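Local coordinates for E3 ubiquitin-protein ligase HERC2 (Homo sapiens, PDB 4L1M) that acts as an E3 ubiquitin-protein ligase, probably passing ubiquitin through its HECT domain, and folds here into a seven-bladed beta-propeller, its first RCC1-like domain, at residues Q77-D82 with Q374-S379; G237-G240 with G246-T249; G278-W283 with E306-K311. All coordinates share one frame; numbering follows the deposited sequence.

Contact 1: Q77-D82 with Q374-S379; sequences QAYNSD and QSFAWS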
ATOM      1  N   GLN A  77     -13.577  -5.294  -8.771  1.00 37.14           N
ATOM      2  CA  GLN A  77     -13.528  -6.616  -9.360  1.00 38.05           C
ATOM      3  C   GLN A  77     -13.010  -7.615  -8.315  1.00 39.02           C
ATOM      4  O   GLN A  77     -12.039  -7.331  -7.609  1.00 37.63           O
ATOM      5  CB  GLN A  77     -12.574  -6.591 -10.542  1.00 37.71           C
ATOM      6  CG  GLN A  77     -12.291  -7.938 -11.195  1.00 38.70           C
ATOM      7  CD  GLN A  77     -13.448  -8.470 -12.006  1.00 40.40           C
ATOM      8  OE1 GLN A  77     -14.142  -7.733 -12.684  1.00 40.64           O
ATOM      9  NE2 GLN A  77     -13.648  -9.773 -11.958  1.00 42.11           N
ATOM     10  N   ALA A  78     -13.616  -8.807  -8.259  1.00 41.29           N
ATOM     11  CA  ALA A  78     -13.110  -9.890  -7.387  1.00 41.60           C
ATOM     12  C   ALA A  78     -12.016 -10.668  -8.099  1.00 42.61           C
ATOM     13  O   ALA A  78     -12.100 -10.907  -9.298  1.00 44.74           O
ATOM     14  CB  ALA A  78     -14.241 -10.841  -6.985  1.00 42.27           C
ATOM     15  N   TYR A  79     -11.022 -11.114  -7.347  1.00 42.45           N
ATOM     16  CA  TYR A  79      -9.944 -11.928  -7.900  1.00 42.86           C
ATOM     17  C   TYR A  79     -10.434 -13.244  -8.402  1.00 46.34           C
ATOM     18  O   TYR A  79      -9.917 -13.759  -9.389  1.00 48.41           O
ATOM     19  CB  TYR A  79      -8.871 -12.225  -6.837  1.00 42.05           C
ATOM     20  CG  TYR A  79      -8.226 -11.026  -6.195  1.00 39.38           C
ATOM     21  CD1 TYR A  79      -7.602 -10.045  -6.959  1.00 39.63           C
ATOM     22  CD2 TYR A  79      -8.218 -10.887  -4.840  1.00 39.02           C
ATOM     23  CE1 TYR A  79      -7.004  -8.942  -6.367  1.00 38.71           C
ATOM     24  CE2 TYR A  79      -7.596  -9.804  -4.229  1.00 38.82           C
ATOM     25  CZ  TYR A  79      -6.995  -8.829  -4.987  1.00 37.50           C
ATOM     26  OH  TYR A  79      -6.414  -7.767  -4.335  1.00 34.81           O
ATOM     27  N   ASN A  80     -11.400 -13.825  -7.700  1.00 51.35           N
ATOM     28  CA  ASN A  80     -11.838 -15.187  -7.996  1.00 58.15           C
ATOM     29  C   ASN A  80     -13.180 -15.274  -8.690  1.00 60.34           C
ATOM     30  O   ASN A  80     -13.802 -16.322  -8.698  1.00 62.35           O
ATOM     31  CB  ASN A  80     -11.848 -16.052  -6.731  1.00 61.28           C
ATOM     32  CG  ASN A  80     -11.719 -17.535  -7.050  1.00 69.83           C
ATOM     33  OD1 ASN A  80     -10.851 -17.946  -7.831  1.00 75.29           O
ATOM     34  ND2 ASN A  80     -12.599 -18.351  -6.466  1.00 75.19           N
ATOM     35  N   SER A  81     -13.630 -14.180  -9.285  1.00 62.27           N
ATOM     36  CA  SER A  81     -14.797 -14.218 -10.173  1.00 65.63           C
ATOM     37  C   SER A  81     -14.483 -15.024 -11.436  1.00 67.59           C
ATOM     38  O   SER A  81     -13.335 -15.130 -11.837  1.00 66.64           O
ATOM     39  CB  SER A  81     -15.292 -12.785 -10.496  1.00 66.05           C
ATOM     40  OG  SER A  81     -16.463 -12.813 -11.297  1.00 76.62           O
ATOM     41  N   ASP A  82     -15.511 -15.608 -12.043  1.00 72.17           N
ATOM     42  CA  ASP A  82     -15.347 -16.403 -13.277  1.00 77.55           C
ATOM     43  C   ASP A  82     -15.136 -15.501 -14.505  1.00 74.31           C
ATOM     44  O   ASP A  82     -14.538 -15.917 -15.503  1.00 73.27           O
ATOM     45  CB  ASP A  82     -16.544 -17.383 -13.486  1.00 82.73           C
ATOM     46  CG  ASP A  82     -17.919 -16.690 -13.424  1.00 87.33           C
ATOM     47  OD1 ASP A  82     -18.012 -15.563 -12.887  1.00 90.28           O
ATOM     48  OD2 ASP A  82     -18.912 -17.285 -13.905  1.00 92.57           O
ATOM     49  N   GLN A 374      -1.525 -11.894  -5.931  1.00 46.08           N
ATOM     50  CA  GLN A 374      -1.732 -11.270  -7.238  1.00 45.49           C
ATOM     51  C   GLN A 374      -0.775 -10.122  -7.452  1.00 43.52           C
ATOM     52  O   GLN A 374      -0.321  -9.497  -6.500  1.00 40.34           O
ATOM     53  CB  GLN A 374      -3.143 -10.702  -7.351  1.00 44.59           C
ATOM     54  CG  GLN A 374      -4.249 -11.729  -7.250  1.00 45.80           C
ATOM     55  CD  GLN A 374      -4.660 -12.047  -5.830  1.00 44.95           C
ATOM     56  OE1 GLN A 374      -4.254 -11.377  -4.874  1.00 43.08           O
ATOM     57  NE2 GLN A 374      -5.451 -13.107  -5.683  1.00 46.29           N
ATOM     58  N   SER A 375      -0.471  -9.858  -8.720  1.00 44.25           N
ATOM     59  CA  SER A 375       0.384  -8.746  -9.096  1.00 44.06           C
ATOM     60  C   SER A 375      -0.127  -8.141 -10.370  1.00 43.79           C
ATOM     61  O   SER A 375      -0.581  -8.851 -11.267  1.00 47.21           O
ATOM     62  CB  SER A 375       1.834  -9.215  -9.284  1.00 46.21           C
ATOM     63  OG  SER A 375       2.231 -10.150  -8.285  1.00 47.66           O
ATOM     64  N   PHE A 376      -0.077  -6.823 -10.442  1.00 43.51           N
ATOM     65  CA  PHE A 376      -0.501  -6.089 -11.631  1.00 44.04           C
ATOM     66  C   PHE A 376       0.535  -5.048 -12.020  1.00 44.23           C
ATOM     67  O   PHE A 376       1.239  -4.509 -11.171  1.00 43.68           O
ATOM     68  CB  PHE A 376      -1.809  -5.369 -11.379  1.00 44.13           C
ATOM     69  CG  PHE A 376      -2.939  -6.270 -10.992  1.00 45.03           C
ATOM     70  CD1 PHE A 376      -3.771  -6.813 -11.954  1.00 46.61           C
ATOM     71  CD2 PHE A 376      -3.187  -6.559  -9.652  1.00 44.65           C
ATOM     72  CE1 PHE A 376      -4.832  -7.635 -11.599  1.00 46.90           C
ATOM     73  CE2 PHE A 376      -4.246  -7.380  -9.294  1.00 45.42           C
ATOM     74  CZ  PHE A 376      -5.070  -7.917 -10.274  1.00 46.27           C
ATOM     75  N   ALA A 377       0.621  -4.779 -13.314  1.00 45.52           N
ATOM     76  CA  ALA A 377       1.487  -3.741 -13.832  1.00 46.20           C
ATOM     77  C   ALA A 377       0.795  -3.105 -15.021  1.00 47.64           C
ATOM     78  O   ALA A 377       0.254  -3.832 -15.858  1.00 49.85           O
ATOM     79  CB  ALA A 377       2.831  -4.328 -14.251  1.00 47.20           C
ATOM     80  N   TRP A 378       0.826  -1.771 -15.111  1.00 46.87           N
ATOM     81  CA  TRP A 378       0.239  -1.095 -16.254  1.00 48.33           C
ATOM     82  C   TRP A 378       1.115  -0.009 -16.875  1.00 50.11           C
ATOM     83  O   TRP A 378       1.878   0.681 -16.191  1.00 51.03           O
ATOM     84  CB  TRP A 378      -1.138  -0.523 -15.897  1.00 46.75           C
ATOM     85  CG  TRP A 378      -1.127   0.476 -14.791  1.00 44.61           C
ATOM     86  CD1 TRP A 378      -1.109   1.832 -14.905  1.00 44.28           C
ATOM     87  CD2 TRP A 378      -1.160   0.190 -13.381  1.00 43.17           C
ATOM     88  NE1 TRP A 378      -1.100   2.415 -13.655  1.00 43.61           N
ATOM     89  CE2 TRP A 378      -1.147   1.430 -12.704  1.00 42.31           C
ATOM     90  CE3 TRP A 378      -1.189  -0.991 -12.631  1.00 42.04           C
ATOM     91  CZ2 TRP A 378      -1.152   1.521 -11.327  1.00 41.42           C
ATOM     92  CZ3 TRP A 378      -1.188  -0.901 -11.260  1.00 41.20           C
ATOM     93  CH2 TRP A 378      -1.167   0.350 -10.612  1.00 41.21           C
ATOM     94  N   SER A 379       0.956   0.144 -18.180  1.00 51.80           N
ATOM     95  CA  SER A 379       1.522   1.257 -18.910  1.00 55.13           C
ATOM     96  C   SER A 379       0.589   2.458 -18.753  1.00 55.75           C
ATOM     97  O   SER A 379      -0.424   2.367 -18.091  1.00 52.75           O
ATOM     98  CB  SER A 379       1.675   0.905 -20.394  1.00 56.98           C
ATOM     99  OG  SER A 379       0.415   0.571 -20.959  1.00 57.17           O
TER
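Y79 and Q374 stack across the junction between two blades of the RCC1-like beta-propeller. Strand 74-78 belongs to the blade 55-88. Strand 374-379 lies between strands 27-31 and 365-370, in the blade that shuts the ring by pairing the two ends of the chain. The main interaction is an amide-on-ring stack: the carboxamide of Q374 lies over one face of the Y79 ring, the two planes only 7° apart. Q374 CD sits 3.6 Å above the plane of the Y79 ring, over its centre. Q374 NE2 is above the CB end of the ring, 3.5 Å from Y79 CG, while Q374 OE1 is above the hydroxyl end, 3.7 Å from Y79 CZ. A bend in the Q374 chain (chi2 85°) lays the amide flat, and Q374 CG adds a CH-pi contact over the same ring, 4.2 Å from the Y79 ring centroid. Polar ties outside the pair hold both groups: Q374 NE2 donates to L32 O, which helps to fix the rotation of the amide, and Y79 OH is hydrogen-bonded to A61 O. The apolar part is smaller. Y79 CE1 meets the edge of the F376 ring at CE2, 4.3 Å away, and both rings also touch C60; F376 further meets the ring of F65. On the Y79 side the chain leaves its strand through a type I turn, A78 to S81. Just before it, Q77 NE2 donates to A78 O at 3.3 Å, with an angle of 151° at the hydrogen.

Contact 2: G237-G240 with G246-T249; sequences GKLG and GCKT. With SO4 (sulfate ion), chain E.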
ATOM      1  N   GLY A 237      11.024  -7.675  14.601  1.00 41.82           N
ATOM      2  CA  GLY A 237      11.832  -6.464  14.421  1.00 40.85           C
ATOM      3  C   GLY A 237      11.394  -5.543  13.305  1.00 38.70           C
ATOM      4  O   GLY A 237      12.165  -4.713  12.850  1.00 38.65           O
ATOM      5  N   LYS A 238      10.153  -5.694  12.858  1.00 37.24           N
ATOM      6  CA  LYS A 238       9.605  -4.849  11.811  1.00 35.65           C
ATOM      7  C   LYS A 238       9.578  -3.361  12.113  1.00 35.49           C
ATOM      8  O   LYS A 238       9.383  -2.587  11.202  1.00 39.92           O
ATOM      9  CB  LYS A 238       8.203  -5.313  11.406  1.00 35.92           C
ATOM     10  CG  LYS A 238       7.141  -5.296  12.504  1.00 37.36           C
ATOM     11  CD  LYS A 238       5.861  -5.953  11.980  1.00 38.01           C
ATOM     12  CE  LYS A 238       4.737  -5.940  12.986  1.00 38.11           C
ATOM     13  NZ  LYS A 238       4.942  -6.955  14.065  1.00 40.05           N
ATOM     14  N   LEU A 239       9.770  -2.939  13.357  1.00 35.56           N
ATOM     15  CA  LEU A 239       9.836  -1.505  13.681  1.00 35.08           C
ATOM     16  C   LEU A 239      11.178  -0.925  13.321  1.00 35.76           C
ATOM     17  O   LEU A 239      11.296   0.296  13.167  1.00 37.15           O
ATOM     18  CB  LEU A 239       9.551  -1.215  15.164  1.00 34.65           C
ATOM     19  CG  LEU A 239       8.166  -1.628  15.640  1.00 35.48           C
ATOM     20  CD1 LEU A 239       8.018  -1.363  17.134  1.00 35.81           C
ATOM     21  CD2 LEU A 239       7.050  -0.931  14.853  1.00 34.15           C
ATOM     22  N   GLY A 240      12.180  -1.781  13.185  1.00 36.19           N
ATOM     23  CA  GLY A 240      13.513  -1.346  12.739  1.00 38.90           C
ATOM     24  C   GLY A 240      14.494  -0.907  13.818  1.00 40.27           C
ATOM     25  O   GLY A 240      15.503  -0.280  13.494  1.00 44.13           O
ATOM     26  N   GLY A 246       7.344  -3.550  21.125  1.00 40.26           N
ATOM     27  CA  GLY A 246       6.457  -2.639  20.417  1.00 40.59           C
ATOM     28  C   GLY A 246       6.538  -1.246  20.993  1.00 42.54           C
ATOM     29  O   GLY A 246       7.224  -1.005  21.990  1.00 45.51           O
ATOM     30  N   CYS A 247       5.820  -0.321  20.391  1.00 41.78           N
ATOM     31  CA  CYS A 247       5.630   0.970  21.015  1.00 43.62           C
ATOM     32  C   CYS A 247       4.321   1.570  20.551  1.00 43.45           C
ATOM     33  O   CYS A 247       3.794   1.205  19.478  1.00 42.79           O
ATOM     34  CB  CYS A 247       6.814   1.888  20.713  1.00 44.77           C
ATOM     35  SG  CYS A 247       7.011   2.387  18.999  1.00 46.56           S
ATOM     36  N   LYS A 248       3.816   2.520  21.331  1.00 43.19           N
ATOM     37  CA  LYS A 248       2.485   3.060  21.104  1.00 44.00           C
ATOM     38  C   LYS A 248       2.453   4.513  20.621  1.00 43.32           C
ATOM     39  O   LYS A 248       1.385   5.098  20.473  1.00 42.93           O
ATOM     40  CB  LYS A 248       1.672   2.870  22.372  1.00 46.73           C
ATOM     41  CG  LYS A 248       1.592   1.406  22.712  1.00 48.17           C
ATOM     42  CD  LYS A 248       0.544   1.079  23.736  1.00 52.19           C
ATOM     43  CE  LYS A 248       0.852  -0.282  24.332  1.00 54.38           C
ATOM     44  NZ  LYS A 248      -0.358  -0.832  24.984  1.00 59.78           N
ATOM     45  N   THR A 249       3.626   5.087  20.387  1.00 42.99           N
ATOM     46  CA  THR A 249       3.744   6.427  19.809  1.00 43.16           C
ATOM     47  C   THR A 249       4.911   6.375  18.822  1.00 42.08           C
ATOM     48  O   THR A 249       5.780   5.515  18.958  1.00 40.90           O
ATOM     49  CB  THR A 249       4.045   7.472  20.879  1.00 44.44           C
ATOM     50  OG1 THR A 249       5.265   7.124  21.513  1.00 46.36           O
ATOM     51  CG2 THR A 249       2.962   7.495  21.929  1.00 44.65           C
TER
HETATM   52  S   SO4 E 802       5.471   4.175  24.145  1.00 71.00           S
HETATM   53  O1  SO4 E 802       6.227   4.732  23.002  1.00 63.30           O
HETATM   54  O2  SO4 E 802       5.592   2.687  24.263  1.00 61.26           O
HETATM   55  O3  SO4 E 802       6.048   4.863  25.328  1.00 72.62           O
HETATM   56  O4  SO4 E 802       4.033   4.530  24.097  1.00 71.26           O
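L239 reaches over to the backbone of G246 and C247, within the long excursion that joins strand 228-232 to strand 250-252 of one propeller blade. The contact is apolar and small. L239 CD1 rests 3.9 Å from G246 CA, where no side chain intervenes, and 4.3 Å from C247 SG. CD1 is the branch that extends the leucine away from its own backbone (chi2 177°), which is why it alone makes the touch. Backbone bonding shapes the first segment: G237 to G240 form a type I turn closed by G240 N to G237 O at 3.0 Å. Both glycines have positive phi, and the G-K-L-G sequence is part of the glycine-rich signature of RCC1 repeats. Polar contacts on the second segment go to a sulfate, probably left from the crystallisation liquor. T249 OG1 donates to sulfate O1 at 3.0 Å, and K248 N gives a weak bond to sulfate O2 at 3.4 Å. The K248 amine instead reaches S190 OG. K238 NZ makes a salt bridge with D233 OD2 and a hydrogen bond to Q269 OE1. Among the neighbouring strands, L239 lies against Q218 of strand 218-223 and its carbonyl accepts from S230 OG of strand 228-232, while K238 O accepts from S271 OG of strand 270-275, in the next blade.

Contact 3: G278-W283 with E306-K311; sequences GQVYSW and EGLQGK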
ATOM      1  N   GLY A 278      16.722   5.994  -5.127  1.00 53.35           N
ATOM      2  CA  GLY A 278      16.303   4.712  -5.674  1.00 53.39           C
ATOM      3  C   GLY A 278      16.816   3.464  -4.995  1.00 52.94           C
ATOM      4  O   GLY A 278      16.733   2.366  -5.555  1.00 52.29           O
ATOM      5  N   GLN A 279      17.326   3.615  -3.790  1.00 54.01           N
ATOM      6  CA  GLN A 279      17.692   2.461  -2.998  1.00 55.27           C
ATOM      7  C   GLN A 279      16.509   1.985  -2.167  1.00 50.75           C
ATOM      8  O   GLN A 279      15.640   2.774  -1.795  1.00 49.34           O
ATOM      9  CB  GLN A 279      18.865   2.793  -2.105  1.00 59.17           C
ATOM     10  CG  GLN A 279      20.110   3.135  -2.877  1.00 64.34           C
ATOM     11  CD  GLN A 279      21.289   3.062  -1.934  1.00 70.25           C
ATOM     12  OE1 GLN A 279      21.245   3.611  -0.828  1.00 69.15           O
ATOM     13  NE2 GLN A 279      22.320   2.324  -2.328  1.00 75.31           N
ATOM     14  N   VAL A 280      16.496   0.684  -1.884  1.00 48.81           N
ATOM     15  CA  VAL A 280      15.392   0.018  -1.152  1.00 45.21           C
ATOM     16  C   VAL A 280      15.920  -0.692   0.072  1.00 44.12           C
ATOM     17  O   VAL A 280      16.948  -1.371   0.006  1.00 45.46           O
ATOM     18  CB  VAL A 280      14.722  -1.060  -2.016  1.00 44.76           C
ATOM     19  CG1 VAL A 280      13.516  -1.631  -1.308  1.00 43.40           C
ATOM     20  CG2 VAL A 280      14.318  -0.485  -3.371  1.00 46.28           C
ATOM     21  N   TYR A 281      15.243  -0.522   1.203  1.00 42.37           N
ATOM     22  CA  TYR A 281      15.607  -1.237   2.407  1.00 41.27           C
ATOM     23  C   TYR A 281      14.431  -2.047   2.819  1.00 40.98           C
ATOM     24  O   TYR A 281      13.300  -1.579   2.764  1.00 41.29           O
ATOM     25  CB  TYR A 281      16.008  -0.273   3.519  1.00 40.86           C
ATOM     26  CG  TYR A 281      17.305   0.469   3.246  1.00 42.33           C
ATOM     27  CD1 TYR A 281      17.357   1.478   2.281  1.00 43.31           C
ATOM     28  CD2 TYR A 281      18.478   0.177   3.959  1.00 42.78           C
ATOM     29  CE1 TYR A 281      18.521   2.167   2.024  1.00 45.29           C
ATOM     30  CE2 TYR A 281      19.655   0.864   3.702  1.00 44.60           C
ATOM     31  CZ  TYR A 281      19.674   1.852   2.731  1.00 45.95           C
ATOM     32  OH  TYR A 281      20.815   2.543   2.455  1.00 47.26           O
ATOM     33  N   SER A 282      14.680  -3.277   3.245  1.00 42.77           N
ATOM     34  CA  SER A 282      13.605  -4.113   3.808  1.00 40.89           C
ATOM     35  C   SER A 282      14.058  -4.705   5.128  1.00 41.01           C
ATOM     36  O   SER A 282      15.246  -4.975   5.336  1.00 42.78           O
ATOM     37  CB  SER A 282      13.206  -5.226   2.840  1.00 39.62           C
ATOM     38  OG  SER A 282      14.276  -6.134   2.641  1.00 40.22           O
ATOM     39  N   TRP A 283      13.098  -4.883   6.022  1.00 40.79           N
ATOM     40  CA  TRP A 283      13.354  -5.486   7.321  1.00 39.88           C
ATOM     41  C   TRP A 283      12.048  -6.019   7.899  1.00 39.19           C
ATOM     42  O   TRP A 283      10.955  -5.732   7.373  1.00 38.29           O
ATOM     43  CB  TRP A 283      14.011  -4.480   8.238  1.00 39.95           C
ATOM     44  CG  TRP A 283      13.155  -3.334   8.609  1.00 39.99           C
ATOM     45  CD1 TRP A 283      12.481  -3.181   9.774  1.00 40.26           C
ATOM     46  CD2 TRP A 283      12.940  -2.125   7.860  1.00 40.52           C
ATOM     47  NE1 TRP A 283      11.828  -1.971   9.801  1.00 40.16           N
ATOM     48  CE2 TRP A 283      12.083  -1.306   8.630  1.00 40.81           C
ATOM     49  CE3 TRP A 283      13.365  -1.663   6.616  1.00 40.89           C
ATOM     50  CZ2 TRP A 283      11.631  -0.052   8.182  1.00 39.72           C
ATOM     51  CZ3 TRP A 283      12.897  -0.416   6.169  1.00 40.59           C
ATOM     52  CH2 TRP A 283      12.046   0.367   6.958  1.00 39.07           C
ATOM     53  N   GLU A 306      20.421  -5.637  -1.674  1.00 55.89           N
ATOM     54  CA  GLU A 306      21.578  -5.614  -2.591  1.00 58.52           C
ATOM     55  C   GLU A 306      21.195  -5.992  -4.029  1.00 60.11           C
ATOM     56  O   GLU A 306      21.731  -5.438  -4.989  1.00 60.74           O
ATOM     57  CB  GLU A 306      22.739  -6.509  -2.088  1.00 60.01           C
ATOM     58  CG  GLU A 306      23.526  -5.986  -0.862  1.00 61.10           C
ATOM     59  CD  GLU A 306      24.784  -6.809  -0.519  1.00 61.96           C
ATOM     60  N   GLY A 307      20.237  -6.897  -4.180  1.00 59.91           N
ATOM     61  CA  GLY A 307      19.811  -7.326  -5.520  1.00 61.33           C
ATOM     62  C   GLY A 307      19.320  -6.219  -6.460  1.00 61.41           C
ATOM     63  O   GLY A 307      19.207  -6.442  -7.650  1.00 59.44           O
ATOM     64  N   LEU A 308      18.986  -5.047  -5.906  1.00 62.02           N
ATOM     65  CA  LEU A 308      18.529  -3.893  -6.683  1.00 63.01           C
ATOM     66  C   LEU A 308      19.549  -2.744  -6.779  1.00 64.32           C
ATOM     67  O   LEU A 308      19.293  -1.771  -7.478  1.00 63.24           O
ATOM     68  CB  LEU A 308      17.215  -3.358  -6.105  1.00 61.11           C
ATOM     69  CG  LEU A 308      16.029  -4.329  -6.059  1.00 60.36           C
ATOM     70  CD1 LEU A 308      14.812  -3.696  -5.386  1.00 59.30           C
ATOM     71  CD2 LEU A 308      15.637  -4.828  -7.441  1.00 61.19           C
ATOM     72  N   GLN A 309      20.676  -2.835  -6.072  1.00 64.80           N
ATOM     73  CA  GLN A 309      21.751  -1.859  -6.264  1.00 68.97           C
ATOM     74  C   GLN A 309      22.112  -1.839  -7.747  1.00 71.64           C
ATOM     75  O   GLN A 309      22.079  -2.871  -8.411  1.00 73.53           O
ATOM     76  CB  GLN A 309      22.992  -2.200  -5.429  1.00 69.93           C
ATOM     77  N   GLY A 310      22.424  -0.658  -8.261  1.00 71.71           N
ATOM     78  CA  GLY A 310      22.626  -0.474  -9.691  1.00 74.26           C
ATOM     79  C   GLY A 310      21.368   0.007 -10.394  1.00 73.27           C
ATOM     80  O   GLY A 310      21.447   0.716 -11.391  1.00 75.49           O
ATOM     81  N   LYS A 311      20.206  -0.372  -9.880  1.00 69.55           N
ATOM     82  CA  LYS A 311      18.955   0.076 -10.449  1.00 68.55           C
ATOM     83  C   LYS A 311      18.421   1.218  -9.607  1.00 64.54           C
ATOM     84  O   LYS A 311      18.596   1.252  -8.402  1.00 61.40           O
ATOM     85  CB  LYS A 311      17.951  -1.074 -10.522  1.00 69.57           C
ATOM     86  CG  LYS A 311      18.489  -2.312 -11.248  1.00 75.60           C
ATOM     87  CD  LYS A 311      18.718  -2.065 -12.740  1.00 80.80           C
ATOM     88  CE  LYS A 311      19.458  -3.232 -13.406  1.00 86.79           C
ATOM     89  NZ  LYS A 311      18.590  -4.274 -14.028  1.00 87.84           N
TER
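G278 and K311 bring their backbones together, CA atoms 7.2 Å apart, where the turn entering strand 280-284 meets the connection 306-311 between two blades of the beta-propeller. That connection starts as a short 3-10 segment, with Q309 N bonded to E306 O at 3.0 Å, and continues into a type II turn from L308 to K311, whose third residue, G310, takes a positive phi of 95°. The carbonyl oxygens G278 O and K311 O approach to 3.6 Å without a bond between them; the backbone of G278 pairs instead with V313 at the start of the next blade's strand 313-318. Side-chain packing rests on one methyl pair: V280 CG2 lies 3.8 Å from L308 CD1. V280 turns CG1 anti to its backbone N (chi1 -174°), leaving CG2 as the branch that faces the leucine. L308 extends to CD1 through an anti chi2 of 177°. The two form a buried apolar seam between blades, since V280 also packs on L274 of strand 270-275 and on L305, just after strand 302-304, while L308 touches H333 and W335 of strand 332-335. The K311 side chain also touches H333. Its long chain then heads away from strand 280-284 and ends in a salt bridge from K311 NZ to E331 OE2.

Overall arrangement
All three contacts belong to one propeller but join different parts of it. Contacts 1 and 3 are buried and bridge adjacent blades; contact 1 does so at the blade that closes the ring, by a flat amide-ring stack with polar ties, contact 3 by methyl packing beside an interblade turn. Contact 2 is only partly buried, stays within one connection of a single blade, and has a sulfate bound to its second segment, 246-249. Its neighbour is contact 3: W283 NE1 lies 2.9 Å from K238 O, a weak hydrogen bond linking successive blades. Contact 1 touches neither; its centre is about 32 Å from that of contact 2, and the two lie on opposite sides of the chain's centre.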